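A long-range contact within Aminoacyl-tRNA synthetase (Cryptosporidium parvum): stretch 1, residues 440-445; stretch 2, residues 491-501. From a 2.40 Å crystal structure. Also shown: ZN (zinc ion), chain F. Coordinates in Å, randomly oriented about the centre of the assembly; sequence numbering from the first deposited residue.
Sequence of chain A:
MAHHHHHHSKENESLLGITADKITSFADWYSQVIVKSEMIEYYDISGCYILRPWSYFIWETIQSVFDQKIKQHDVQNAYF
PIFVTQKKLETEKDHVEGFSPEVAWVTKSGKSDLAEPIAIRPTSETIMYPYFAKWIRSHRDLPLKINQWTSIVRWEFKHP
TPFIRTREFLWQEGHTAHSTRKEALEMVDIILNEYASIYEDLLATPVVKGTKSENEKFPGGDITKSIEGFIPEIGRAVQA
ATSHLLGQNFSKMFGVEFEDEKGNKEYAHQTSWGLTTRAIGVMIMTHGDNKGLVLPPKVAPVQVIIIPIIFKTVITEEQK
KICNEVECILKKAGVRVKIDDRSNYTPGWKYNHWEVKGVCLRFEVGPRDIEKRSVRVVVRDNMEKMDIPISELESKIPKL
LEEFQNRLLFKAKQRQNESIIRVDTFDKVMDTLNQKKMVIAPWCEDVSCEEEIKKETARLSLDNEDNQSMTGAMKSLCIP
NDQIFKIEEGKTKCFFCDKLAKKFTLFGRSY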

# COMPACT_ATOMS: atom_id res chain seq x y z
N ILE A 440 -21.64 -4.72 3.11
CA ILE A 440 -21.45 -6.16 3.23
C ILE A 440 -22.84 -6.79 3.16
O ILE A 440 -23.67 -6.59 4.06
CB ILE A 440 -20.70 -6.54 4.52
CG1 ILE A 440 -20.60 -8.06 4.67
CG2 ILE A 440 -21.31 -5.87 5.75
CD1 ILE A 440 -19.50 -8.67 3.84
N ALA A 441 -23.11 -7.51 2.08
CA ALA A 441 -24.46 -7.94 1.78
C ALA A 441 -24.50 -9.41 1.39
O ALA A 441 -23.52 -9.94 0.86
CB ALA A 441 -25.05 -7.10 0.64
N PRO A 442 -25.62 -10.09 1.63
CA PRO A 442 -25.80 -11.46 1.12
C PRO A 442 -25.86 -11.43 -0.40
O PRO A 442 -26.71 -10.76 -0.98
CB PRO A 442 -27.13 -11.91 1.74
CG PRO A 442 -27.41 -10.93 2.84
CD PRO A 442 -26.78 -9.64 2.43
N TRP A 443 -24.96 -12.18 -1.04
CA TRP A 443 -24.82 -12.12 -2.49
C TRP A 443 -24.77 -13.52 -3.08
O TRP A 443 -24.26 -14.46 -2.46
CB TRP A 443 -23.55 -11.35 -2.88
CG TRP A 443 -23.52 -10.99 -4.33
CD1 TRP A 443 -24.58 -10.68 -5.12
CD2 TRP A 443 -22.36 -10.90 -5.16
NE1 TRP A 443 -24.16 -10.40 -6.40
CE2 TRP A 443 -22.80 -10.53 -6.45
CE3 TRP A 443 -20.99 -11.10 -4.94
CZ2 TRP A 443 -21.92 -10.36 -7.51
CZ3 TRP A 443 -20.12 -10.92 -6.00
CH2 TRP A 443 -20.59 -10.56 -7.27
N CYS A 444 -25.31 -13.65 -4.29
CA CYS A 444 -25.29 -14.91 -5.02
C CYS A 444 -24.01 -15.10 -5.83
O CYS A 444 -23.74 -16.22 -6.28
CB CYS A 444 -26.49 -15.00 -5.96
SG CYS A 444 -26.38 -13.92 -7.41
N GLU A 445 -23.24 -14.03 -6.05
CA GLU A 445 -21.94 -14.03 -6.72
C GLU A 445 -22.02 -14.34 -8.21
O GLU A 445 -20.99 -14.64 -8.82
CB GLU A 445 -20.96 -14.99 -6.04
CG GLU A 445 -20.75 -14.73 -4.56
CD GLU A 445 -19.88 -15.77 -3.90
OE1 GLU A 445 -19.19 -16.52 -4.62
OE2 GLU A 445 -19.89 -15.84 -2.65
N LYS A 491 -32.60 -20.33 2.73
CA LYS A 491 -33.52 -19.22 2.95
C LYS A 491 -32.90 -17.86 2.62
O LYS A 491 -33.57 -17.03 2.01
CB LYS A 491 -34.01 -19.22 4.41
N THR A 492 -31.65 -17.63 3.02
CA THR A 492 -31.00 -16.34 2.77
C THR A 492 -30.84 -16.09 1.28
O THR A 492 -30.04 -16.75 0.61
CB THR A 492 -29.64 -16.28 3.46
OG1 THR A 492 -29.81 -16.42 4.87
CG2 THR A 492 -28.96 -14.95 3.17
N LYS A 493 -31.60 -15.14 0.75
CA LYS A 493 -31.54 -14.80 -0.66
C LYS A 493 -30.53 -13.68 -0.90
O LYS A 493 -30.08 -13.01 0.03
CB LYS A 493 -32.92 -14.37 -1.17
N CYS A 494 -30.16 -13.51 -2.17
CA CYS A 494 -29.27 -12.42 -2.55
C CYS A 494 -29.93 -11.08 -2.24
O CYS A 494 -31.14 -10.92 -2.35
CB CYS A 494 -28.92 -12.52 -4.03
SG CYS A 494 -28.02 -11.09 -4.69
N PHE A 495 -29.10 -10.11 -1.86
CA PHE A 495 -29.61 -8.78 -1.55
C PHE A 495 -30.16 -8.06 -2.78
O PHE A 495 -30.83 -7.04 -2.63
CB PHE A 495 -28.51 -7.92 -0.91
CG PHE A 495 -27.56 -7.32 -1.90
CD1 PHE A 495 -26.60 -8.10 -2.52
CD2 PHE A 495 -27.61 -5.97 -2.20
CE1 PHE A 495 -25.71 -7.54 -3.43
CE2 PHE A 495 -26.73 -5.40 -3.10
CZ PHE A 495 -25.78 -6.19 -3.72
N PHE A 496 -29.89 -8.57 -3.98
CA PHE A 496 -30.28 -7.91 -5.22
C PHE A 496 -31.23 -8.75 -6.06
O PHE A 496 -32.31 -8.27 -6.43
CB PHE A 496 -29.03 -7.56 -6.03
CG PHE A 496 -29.30 -6.67 -7.21
CD1 PHE A 496 -29.47 -5.31 -7.05
CD2 PHE A 496 -29.38 -7.20 -8.49
CE1 PHE A 496 -29.72 -4.49 -8.13
CE2 PHE A 496 -29.63 -6.39 -9.58
CZ PHE A 496 -29.79 -5.03 -9.40
N CYS A 497 -30.87 -9.99 -6.37
CA CYS A 497 -31.69 -10.85 -7.21
C CYS A 497 -32.39 -11.91 -6.35
O CYS A 497 -32.25 -11.96 -5.13
CB CYS A 497 -30.84 -11.51 -8.30
SG CYS A 497 -29.87 -12.92 -7.74
N ASP A 498 -33.16 -12.77 -7.02
CA ASP A 498 -33.98 -13.77 -6.35
C ASP A 498 -33.22 -15.06 -6.06
O ASP A 498 -33.83 -16.01 -5.54
CB ASP A 498 -35.22 -14.08 -7.19
N LYS A 499 -31.94 -15.14 -6.37
CA LYS A 499 -31.18 -16.35 -6.12
C LYS A 499 -30.76 -16.44 -4.66
O LYS A 499 -30.72 -15.44 -3.93
CB LYS A 499 -29.94 -16.41 -7.02
N LEU A 500 -30.45 -17.66 -4.23
CA LEU A 500 -30.01 -17.87 -2.86
C LEU A 500 -28.60 -17.33 -2.67
O LEU A 500 -27.73 -17.49 -3.53
CB LEU A 500 -30.04 -19.36 -2.51
N ALA A 501 -28.38 -16.67 -1.53
CA ALA A 501 -27.07 -16.08 -1.25
C ALA A 501 -26.07 -17.17 -0.88
O ALA A 501 -26.36 -18.06 -0.08
CB ALA A 501 -27.19 -15.07 -0.11
ZN ZN F . -27.70 -12.07 -6.96

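A zinc ion ties the residue just after a β-strand to a knuckle-like loop; the residues that touch are at least fifty apart in sequence. Stretch 1 supplies one ligand, Cys444 SG at 2.3 Å from ZN; stretch 2 supplies two, Cys494 SG and Cys497 SG, each 2.5 Å from ZN, and a fourth comes from elsewhere in the structure. Cysteine suits all three positions because its sulfur, one bond beyond CB, is a soft ligand well matched to zinc, and the chi1 angle alone sets where it lies. Cys444 and Cys497 adopt p, at 73° and 79°, whereas Cys494 adopts t, at 171°. These different rotamers, on differently placed backbones, bring the sulfurs to a common centre; Cys444 SG and Cys497 SG lie 3.6 Å apart as fellow ligands.

The loop also supports its sulfurs with backbone NH groups. Phe496 N and Cys497 N donate to Cys494 SG over 3.2 and 3.5 Å, and Lys499 N donates to Cys497 SG over 3.3 Å. Such bonds help offset the negative charge that zinc-bound thiolates carry.

Beside the metal, one hydrogen bond joins the backbones: Phe495 N donates to Pro442 O over 2.6 Å, at an angle of 155°. Proline has no NH to give, but its carbonyl remains a full acceptor. The same oxygen receives a CA-H...O contact from Cys494 CA at 3.4 Å, and Trp443 O receives another from Ala501 CA at 3.5 Å.

Phe495 fills the space next to this bond. Its CB points toward stretch 1, and chi1 of 81° (p) with chi2 of -74° sets one ring face under the methyl of Ala441, whose CB lies 3.8 Å from the Phe495 ring centroid in a CH-pi contact. A single methyl is all that alanine places against the ring, and it sits over the face. Pro442, the residue with the most area covered here, is buried, and its CA-to-CB bond points toward stretch 2, with Pro442 CB 3.7 Å from Ala501 CB and 3.8 Å from Thr492 CG2.

Trp443 shows how a long side chain can contribute although its CA-to-CB bond points away. With chi1 at -167° (t) and chi2 at 33°, its indole brings CD1 to 3.5 Å from Cys494 SG, which lies at the ring edge, and to 3.7 Å from Phe495 CE1. The Trp443 and Phe495 rings meet obliquely, their planes at 65°. Trp443 NE1 is hydrogen-bonded elsewhere in the structure, so the buried indole leaves no polar group unsatisfied.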